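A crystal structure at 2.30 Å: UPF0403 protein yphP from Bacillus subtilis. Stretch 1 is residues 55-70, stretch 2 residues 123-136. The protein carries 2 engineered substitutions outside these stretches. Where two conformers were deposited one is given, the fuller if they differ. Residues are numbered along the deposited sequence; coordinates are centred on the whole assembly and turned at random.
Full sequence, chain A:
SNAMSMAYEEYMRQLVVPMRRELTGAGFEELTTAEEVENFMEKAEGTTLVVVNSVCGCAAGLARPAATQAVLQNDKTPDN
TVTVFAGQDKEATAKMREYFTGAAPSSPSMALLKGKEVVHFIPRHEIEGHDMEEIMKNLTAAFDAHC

Stretch 1 (55-70) VCGCAAGLARPAATQA
Stretch 2, residues 123-136: PRHEIEGHDMEEIM

A single weak hydrogen bond, Arg124 NH1 to Cys56 SG (3.5 Å, N-H...S angle 145°), is the only hydrogen bond across this contact, which is otherwise largely van der Waals packing. The Arg124 side chain is extended (chi1 to chi3 all t), which brings its guanidinium to two cysteines: Cys56 SG (chi1 p, 58°) lies at the edge near its plane, while Cys58 SG (chi1 90°) sits over one face, 4.0 Å from Arg124 NH1. The group is held from its own stretch by Glu128, in a salt bridge from Arg124 NE to Glu128 OE1 (3.0 Å) and a weak bond from Arg124 NH2 to Glu128 OE2 (3.0 Å).

Cys56 is the N-cap of helix 57-70. A wider pi-type turn spans 59-63, with Ala63 N bonded to Cys58 O (3.1 Å) and Arg64 N to Ala59 O (2.9 Å); at Pro65, whose N has no bond to the preceding turn, the helix kinks, and Ala66 N to Leu62 O (2.9 Å) resumes the regular pattern. In stretch 2, residues 124-126 have helical phi/psi, a type II turn runs from Ile127 to His130 with Gly129 at phi 79°, psi -7°, and helix 132-136 follows. Asp131 (chi1 p) caps that helix, its OD1 accepting from Glu134 N (3.1 Å). His130 (chi1 m), at the end of the turn, links the residues before it and the helix after it, through NE2 to His125 O (3.0 Å) and ND1 to Glu134 OE1 (2.9 Å).

The two helix axes approach to 9.2 Å at a signed crossing angle of -49°. CA atoms pair as Cys58 with Glu128 (6.0 Å), Leu62 with Met132 (5.8 Å), Ala63 with Ile127 (6.7 Å) and Ala66 with Met136 (5.3 Å). Cys58, Leu62 and Ala66 thus step forward with Glu128, Met132 and Met136, while Ala63 pairs back to Ile127.

Leu62 (m, t) lies against the turn: its CD1 is 3.3 Å from Ile127 O and 3.4 Å from His130 O, and its CB is 3.9 Å from both Ile127 CG2 and Ile135 CD1. Ile127 (m, t) also reaches Ala63, CD1 to CB 4.2 Å. Met132, m at all three chi angles, is a knob among Leu62, Pro65, Ala66 and Gln69; its SD is 3.6 Å from Leu62 O and 3.8 Å from Ala66 CB, and its CE is 3.3 Å from Gln69 NE2. Met136 (chi1 -110°, chi2 t, chi3 m) puts its CG 3.4 Å from Ala66 O and 3.9 Å from Ala70 CB, and its SD 3.6 Å from Gln69 CB. Ile135 CG2 packs 4.0 Å from Ala66 CB.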

ATOM      1  N   VAL A  55       0.110  17.199 -10.636  1.00 39.95           N
ATOM      2  CA  VAL A  55       1.148  16.453  -9.918  1.00 38.62           C
ATOM      3  C   VAL A  55       2.339  16.040 -10.795  1.00 36.48           C
ATOM      4  O   VAL A  55       3.417  15.710 -10.297  1.00 43.34           O
ATOM      5  CB  VAL A  55       0.546  15.186  -9.267  1.00 47.71           C
ATOM      6  CG1 VAL A  55       1.617  14.379  -8.567  1.00 56.86           C
ATOM      7  CG2 VAL A  55      -0.533  15.568  -8.282  1.00 51.71           C
ATOM      8  N   CYS A  56       2.144  16.038 -12.108  0.50 35.79           N
ATOM      9  CA  CYS A  56       3.145  15.470 -13.000  0.50 38.68           C
ATOM     10  C   CYS A  56       4.451  16.270 -13.015  0.50 37.12           C
ATOM     11  O   CYS A  56       4.503  17.428 -12.613  0.50 36.51           O
ATOM     12  CB  CYS A  56       2.576  15.365 -14.408  0.50 36.69           C
ATOM     13  SG  CYS A  56       2.063  16.960 -15.008  0.50 25.87           S
ATOM     14  N   GLY A  57       5.507  15.629 -13.494  1.00 42.90           N
ATOM     15  CA  GLY A  57       6.832  16.208 -13.505  1.00 42.05           C
ATOM     16  C   GLY A  57       6.904  17.554 -14.193  1.00 43.50           C
ATOM     17  O   GLY A  57       7.621  18.444 -13.749  1.00 51.81           O
ATOM     18  N   CYS A  58       6.166  17.726 -15.276  1.00 45.52           N
ATOM     19  CA  CYS A  58       6.345  18.941 -16.056  1.00 49.77           C
ATOM     20  C   CYS A  58       5.606  20.152 -15.462  1.00 38.58           C
ATOM     21  O   CYS A  58       5.912  21.295 -15.800  1.00 39.40           O
ATOM     22  CB  CYS A  58       5.991  18.717 -17.521  1.00 46.82           C
ATOM     23  SG  CYS A  58       4.297  19.036 -17.875  1.00 52.70           S
ATOM     24  N   ALA A  59       4.654  19.895 -14.569  1.00 28.85           N
ATOM     25  CA  ALA A  59       4.105  20.942 -13.714  1.00 32.14           C
ATOM     26  C   ALA A  59       5.177  21.423 -12.731  1.00 43.86           C
ATOM     27  O   ALA A  59       5.332  22.631 -12.505  1.00 51.56           O
ATOM     28  CB  ALA A  59       2.893  20.432 -12.957  1.00 25.12           C
ATOM     29  N   ALA A  60       5.902  20.462 -12.152  1.00 40.77           N
ATOM     30  CA  ALA A  60       6.984  20.725 -11.191  1.00 39.62           C
ATOM     31  C   ALA A  60       8.198  21.378 -11.834  1.00 37.53           C
ATOM     32  O   ALA A  60       8.766  22.324 -11.293  1.00 42.41           O
ATOM     33  CB  ALA A  60       7.415  19.417 -10.498  1.00 32.69           C
ATOM     34  N   GLY A  61       8.601  20.858 -12.986  1.00 37.87           N
ATOM     35  CA  GLY A  61       9.823  21.299 -13.633  1.00 40.38           C
ATOM     36  C   GLY A  61       9.680  22.502 -14.545  1.00 46.63           C
ATOM     37  O   GLY A  61      10.663  23.189 -14.837  1.00 47.70           O
ATOM     38  N   LEU A  62       8.466  22.777 -15.002  1.00 44.53           N
ATOM     39  CA  LEU A  62       8.296  23.843 -15.984  1.00 43.63           C
ATOM     40  C   LEU A  62       7.193  24.834 -15.626  1.00 39.09           C
ATOM     41  O   LEU A  62       7.446  26.034 -15.504  1.00 40.04           O
ATOM     42  CB  LEU A  62       8.047  23.256 -17.374  1.00 35.68           C
ATOM     43  CG  LEU A  62       9.094  22.251 -17.861  1.00 40.69           C
ATOM     44  CD1 LEU A  62       8.624  21.538 -19.120  1.00 35.40           C
ATOM     45  CD2 LEU A  62      10.428  22.938 -18.101  1.00 40.31           C
ATOM     46  N   ALA A  63       5.978  24.326 -15.450  1.00 27.14           N
ATOM     47  CA  ALA A  63       4.813  25.195 -15.323  1.00 29.15           C
ATOM     48  C   ALA A  63       4.846  26.072 -14.075  1.00 29.93           C
ATOM     49  O   ALA A  63       4.767  27.295 -14.182  1.00 36.43           O
ATOM     50  CB  ALA A  63       3.532  24.383 -15.380  1.00 27.01           C
ATOM     51  N   ARG A  64       4.938  25.454 -12.896  1.00 28.18           N
ATOM     52  CA  ARG A  64       4.950  26.221 -11.647  1.00 33.18           C
ATOM     53  C   ARG A  64       6.116  27.218 -11.587  1.00 31.19           C
ATOM     54  O   ARG A  64       5.913  28.400 -11.310  1.00 36.00           O
ATOM     55  CB  ARG A  64       4.931  25.302 -10.416  1.00 36.62           C
ATOM     56  CG  ARG A  64       3.602  24.566 -10.242  1.00 39.90           C
ATOM     57  CD  ARG A  64       3.411  24.033  -8.820  1.00 40.27           C
ATOM     58  NE  ARG A  64       4.408  23.017  -8.501  1.00 41.31           N
ATOM     59  CZ  ARG A  64       4.248  21.714  -8.713  1.00 40.31           C
ATOM     60  NH1 ARG A  64       3.116  21.265  -9.229  1.00 38.91           N
ATOM     61  NH2 ARG A  64       5.218  20.860  -8.403  1.00 40.88           N
ATOM     62  N   PRO A  65       7.339  26.747 -11.875  1.00 27.27           N
ATOM     63  CA  PRO A  65       8.483  27.664 -11.794  1.00 38.17           C
ATOM     64  C   PRO A  65       8.338  28.819 -12.791  1.00 39.79           C
ATOM     65  O   PRO A  65       8.644  29.969 -12.458  1.00 36.32           O
ATOM     66  CB  PRO A  65       9.682  26.782 -12.168  1.00 34.78           C
ATOM     67  CG  PRO A  65       9.213  25.360 -11.983  1.00 27.57           C
ATOM     68  CD  PRO A  65       7.732  25.356 -12.168  1.00 21.00           C
ATOM     69  N   ALA A  66       7.869  28.514 -13.999  1.00 34.31           N
ATOM     70  CA  ALA A  66       7.738  29.538 -15.042  1.00 36.21           C
ATOM     71  C   ALA A  66       6.702  30.581 -14.666  1.00 34.29           C
ATOM     72  O   ALA A  66       6.917  31.773 -14.853  1.00 41.03           O
ATOM     73  CB  ALA A  66       7.388  28.910 -16.375  1.00 36.89           C
ATOM     74  N   ALA A  67       5.583  30.118 -14.124  1.00 33.63           N
ATOM     75  CA  ALA A  67       4.480  30.992 -13.762  1.00 32.83           C
ATOM     76  C   ALA A  67       4.883  31.962 -12.657  1.00 30.08           C
ATOM     77  O   ALA A  67       4.592  33.155 -12.732  1.00 38.09           O
ATOM     78  CB  ALA A  67       3.285  30.167 -13.318  1.00 33.05           C
ATOM     79  N   THR A  68       5.529  31.445 -11.619  1.00 32.15           N
ATOM     80  CA  THR A  68       5.865  32.275 -10.466  1.00 43.80           C
ATOM     81  C   THR A  68       7.004  33.249 -10.777  1.00 43.27           C
ATOM     82  O   THR A  68       7.025  34.368 -10.269  1.00 42.52           O
ATOM     83  CB  THR A  68       6.189  31.423  -9.206  1.00 31.54           C
ATOM     84  OG1 THR A  68       7.364  30.635  -9.432  1.00 36.44           O
ATOM     85  CG2 THR A  68       5.013  30.504  -8.880  1.00 33.05           C
ATOM     86  N   GLN A  69       7.933  32.820 -11.626  1.00 36.82           N
ATOM     87  CA  GLN A  69       9.059  33.659 -12.010  1.00 39.79           C
ATOM     88  C   GLN A  69       8.652  34.743 -13.004  1.00 39.44           C
ATOM     89  O   GLN A  69       9.098  35.888 -12.893  1.00 39.35           O
ATOM     90  CB  GLN A  69      10.217  32.808 -12.551  1.00 42.32           C
ATOM     91  CG  GLN A  69      10.944  32.014 -11.459  1.00 48.35           C
ATOM     92  CD  GLN A  69      11.814  30.886 -11.999  1.00 55.34           C
ATOM     93  OE1 GLN A  69      11.891  29.810 -11.404  1.00 53.14           O
ATOM     94  NE2 GLN A  69      12.473  31.128 -13.127  1.00 59.43           N
ATOM     95  N   ALA A  70       7.806  34.392 -13.969  1.00 28.57           N
ATOM     96  CA  ALA A  70       7.352  35.374 -14.946  1.00 34.22           C
ATOM     97  C   ALA A  70       6.641  36.512 -14.228  1.00 40.73           C
ATOM     98  O   ALA A  70       6.835  37.691 -14.537  1.00 38.59           O
ATOM     99  CB  ALA A  70       6.419  34.720 -15.988  1.00 27.40           C
ATOM    100  N   PRO A 123      -1.648  25.709 -23.406  1.00 37.34           N
ATOM    101  CA  PRO A 123      -2.042  24.333 -23.111  1.00 37.84           C
ATOM    102  C   PRO A 123      -0.821  23.506 -22.725  1.00 33.38           C
ATOM    103  O   PRO A 123       0.312  23.955 -22.901  1.00 38.89           O
ATOM    104  CB  PRO A 123      -2.614  23.843 -24.439  1.00 34.95           C
ATOM    105  CG  PRO A 123      -1.899  24.646 -25.468  1.00 41.70           C
ATOM    106  CD  PRO A 123      -1.595  25.984 -24.853  1.00 38.31           C
ATOM    107  N   ARG A 124      -1.055  22.306 -22.215  1.00 30.61           N
ATOM    108  CA  ARG A 124       0.031  21.415 -21.836  1.00 36.68           C
ATOM    109  C   ARG A 124       1.110  21.238 -22.916  1.00 36.64           C
ATOM    110  O   ARG A 124       2.295  21.199 -22.603  1.00 39.61           O
ATOM    111  CB  ARG A 124      -0.509  20.052 -21.406  1.00 27.25           C
ATOM    112  CG  ARG A 124       0.608  19.109 -21.006  1.00 40.04           C
ATOM    113  CD  ARG A 124       0.120  17.679 -20.788  1.00 45.45           C
ATOM    114  NE  ARG A 124       1.247  16.762 -20.641  1.00 45.29           N
ATOM    115  CZ  ARG A 124       1.698  16.305 -19.477  1.00 48.99           C
ATOM    116  NH1 ARG A 124       1.110  16.666 -18.346  1.00 45.43           N
ATOM    117  NH2 ARG A 124       2.734  15.477 -19.443  1.00 53.95           N
ATOM    118  N   HIS A 125       0.709  21.144 -24.183  1.00 36.60           N
ATOM    119  CA  HIS A 125       1.677  20.875 -25.252  1.00 30.78           C
ATOM    120  C   HIS A 125       2.578  22.069 -25.537  1.00 35.26           C
ATOM    121  O   HIS A 125       3.578  21.945 -26.238  1.00 40.64           O
ATOM    122  CB  HIS A 125       0.992  20.368 -26.530  1.00 38.12           C
ATOM    123  CG  HIS A 125       0.240  21.422 -27.285  1.00 36.82           C
ATOM    124  ND1 HIS A 125      -1.134  21.513 -27.270  1.00 35.90           N
ATOM    125  CD2 HIS A 125       0.675  22.415 -28.098  1.00 35.59           C
ATOM    126  CE1 HIS A 125      -1.516  22.525 -28.030  1.00 39.56           C
ATOM    127  NE2 HIS A 125      -0.438  23.088 -28.544  1.00 44.57           N
ATOM    128  N   GLU A 126       2.230  23.215 -24.964  1.00 36.82           N
ATOM    129  CA  GLU A 126       3.016  24.431 -25.116  1.00 42.63           C
ATOM    130  C   GLU A 126       3.990  24.502 -23.955  1.00 41.88           C
ATOM    131  O   GLU A 126       4.862  25.377 -23.891  1.00 46.45           O
ATOM    132  CB  GLU A 126       2.099  25.652 -25.099  1.00 50.72           C
ATOM    133  CG  GLU A 126       2.383  26.668 -26.182  1.00 63.74           C
ATOM    134  CD  GLU A 126       1.808  26.263 -27.520  1.00 73.44           C
ATOM    135  OE1 GLU A 126       0.735  26.784 -27.887  1.00 81.44           O
ATOM    136  OE2 GLU A 126       2.421  25.416 -28.200  1.00 79.58           O
ATOM    137  N   ILE A 127       3.836  23.556 -23.037  1.00 33.55           N
ATOM    138  CA  ILE A 127       4.650  23.502 -21.834  1.00 33.11           C
ATOM    139  C   ILE A 127       5.573  22.287 -21.842  1.00 40.04           C
ATOM    140  O   ILE A 127       6.794  22.422 -21.773  1.00 43.01           O
ATOM    141  CB  ILE A 127       3.770  23.455 -20.570  1.00 30.05           C
ATOM    142  CG1 ILE A 127       2.900  24.714 -20.491  1.00 31.20           C
ATOM    143  CG2 ILE A 127       4.643  23.282 -19.312  1.00 28.39           C
ATOM    144  CD1 ILE A 127       1.991  24.783 -19.255  1.00 34.22           C
ATOM    145  N   GLU A 128       4.981  21.102 -21.922  1.00 33.09           N
ATOM    146  CA  GLU A 128       5.751  19.873 -21.981  1.00 33.84           C
ATOM    147  C   GLU A 128       6.679  19.883 -23.180  1.00 40.80           C
ATOM    148  O   GLU A 128       6.306  20.350 -24.256  1.00 41.72           O
ATOM    149  CB  GLU A 128       4.820  18.671 -22.076  1.00 44.37           C
ATOM    150  CG  GLU A 128       5.536  17.359 -22.344  1.00 47.51           C
ATOM    151  CD  GLU A 128       4.643  16.175 -22.062  1.00 69.28           C
ATOM    152  OE1 GLU A 128       3.496  16.159 -22.562  1.00 67.10           O
ATOM    153  OE2 GLU A 128       5.087  15.263 -21.332  1.00 84.71           O
ATOM    154  N   GLY A 129       7.890  19.364 -22.986  1.00 38.51           N
ATOM    155  CA  GLY A 129       8.861  19.278 -24.058  1.00 37.92           C
ATOM    156  C   GLY A 129       9.587  20.575 -24.364  1.00 44.89           C
ATOM    157  O   GLY A 129      10.520  20.579 -25.159  1.00 54.35           O
ATOM    158  N   HIS A 130       9.165  21.676 -23.743  1.00 38.30           N
ATOM    159  CA  HIS A 130       9.853  22.962 -23.901  1.00 41.44           C
ATOM    160  C   HIS A 130      10.696  23.258 -22.662  1.00 38.95           C
ATOM    161  O   HIS A 130      10.589  22.563 -21.653  1.00 39.07           O
ATOM    162  CB  HIS A 130       8.846  24.100 -24.115  1.00 29.04           C
ATOM    163  CG  HIS A 130       7.871  23.841 -25.213  1.00 37.89           C
ATOM    164  ND1 HIS A 130       7.958  24.447 -26.447  1.00 46.37           N
ATOM    165  CD2 HIS A 130       6.794  23.018 -25.272  1.00 31.04           C
ATOM    166  CE1 HIS A 130       6.975  24.016 -27.216  1.00 45.16           C
ATOM    167  NE2 HIS A 130       6.258  23.148 -26.527  1.00 41.05           N
ATOM    168  N   ASP A 131      11.513  24.303 -22.716  1.00 40.93           N
ATOM    169  CA  ASP A 131      12.268  24.672 -21.521  1.00 47.97           C
ATOM    170  C   ASP A 131      11.776  25.973 -20.904  1.00 44.93           C
ATOM    171  O   ASP A 131      11.052  26.737 -21.535  1.00 51.89           O
ATOM    172  CB  ASP A 131      13.781  24.691 -21.781  1.00 56.14           C
ATOM    173  CG  ASP A 131      14.199  25.765 -22.761  1.00 65.83           C
ATOM    174  OD1 ASP A 131      13.524  26.808 -22.846  1.00 75.69           O
ATOM    175  OD2 ASP A 131      15.224  25.571 -23.441  1.00 68.86           O
ATOM    176  N   MET A 132      12.142  26.188 -19.648  1.00 47.95           N
ATOM    177  CA  MET A 132      11.784  27.393 -18.906  1.00 52.06           C
ATOM    178  C   MET A 132      11.861  28.656 -19.740  1.00 53.22           C
ATOM    179  O   MET A 132      10.887  29.401 -19.853  1.00 58.13           O
ATOM    180  CB  MET A 132      12.715  27.546 -17.707  1.00 59.17           C
ATOM    181  CG  MET A 132      12.344  26.653 -16.562  1.00 60.73           C
ATOM    182  SD  MET A 132      10.775  27.211 -15.910  1.00 55.46           S
ATOM    183  CE  MET A 132      11.299  28.749 -15.166  1.00 27.44           C
ATOM    184  N   GLU A 133      13.033  28.908 -20.306  1.00 51.40           N
ATOM    185  CA  GLU A 133      13.246  30.136 -21.055  1.00 59.16           C
ATOM    186  C   GLU A 133      12.110  30.369 -22.060  1.00 57.40           C
ATOM    187  O   GLU A 133      11.546  31.465 -22.130  1.00 52.78           O
ATOM    188  CB  GLU A 133      14.611  30.115 -21.749  1.00 57.33           C
ATOM    189  CG  GLU A 133      14.974  31.417 -22.445  1.00 60.75           C
ATOM    190  N   GLU A 134      11.774  29.328 -22.823  1.00 54.52           N
ATOM    191  CA  GLU A 134      10.722  29.414 -23.831  1.00 50.63           C
ATOM    192  C   GLU A 134       9.391  29.743 -23.176  1.00 44.24           C
ATOM    193  O   GLU A 134       8.645  30.595 -23.646  1.00 39.28           O
ATOM    194  CB  GLU A 134      10.589  28.098 -24.611  1.00 60.02           C
ATOM    195  CG  GLU A 134      11.814  27.683 -25.440  1.00 67.05           C
ATOM    196  CD  GLU A 134      11.653  26.306 -26.092  1.00 69.58           C
ATOM    197  OE1 GLU A 134      10.506  25.822 -26.220  1.00 72.13           O
ATOM    198  OE2 GLU A 134      12.674  25.706 -26.484  1.00 69.07           O
ATOM    199  N   ILE A 135       9.090  29.058 -22.084  1.00 41.06           N
ATOM    200  CA  ILE A 135       7.779  29.197 -21.468  1.00 41.80           C
ATOM    201  C   ILE A 135       7.608  30.550 -20.792  1.00 40.70           C
ATOM    202  O   ILE A 135       6.549  31.155 -20.880  1.00 46.56           O
ATOM    203  CB  ILE A 135       7.493  28.048 -20.487  1.00 40.30           C
ATOM    204  CG1 ILE A 135       7.853  26.715 -21.149  1.00 41.86           C
ATOM    205  CG2 ILE A 135       6.028  28.054 -20.054  1.00 30.81           C
ATOM    206  CD1 ILE A 135       7.334  25.507 -20.417  1.00 35.12           C
ATOM    207  N   MET A 136       8.650  31.027 -20.121  1.00 45.82           N
ATOM    208  CA  MET A 136       8.580  32.331 -19.481  1.00 45.56           C
ATOM    209  C   MET A 136       8.468  33.452 -20.518  1.00 47.22           C
ATOM    210  O   MET A 136       7.742  34.427 -20.314  1.00 48.00           O
ATOM    211  CB  MET A 136       9.777  32.548 -18.555  1.00 44.13           C
ATOM    212  CG  MET A 136       9.418  32.538 -17.078  1.00 36.77           C
ATOM    213  SD  MET A 136      10.878  32.807 -16.081  1.00 79.05           S
ATOM    214  CE  MET A 136      11.913  31.548 -16.806  1.00 43.65           C
TER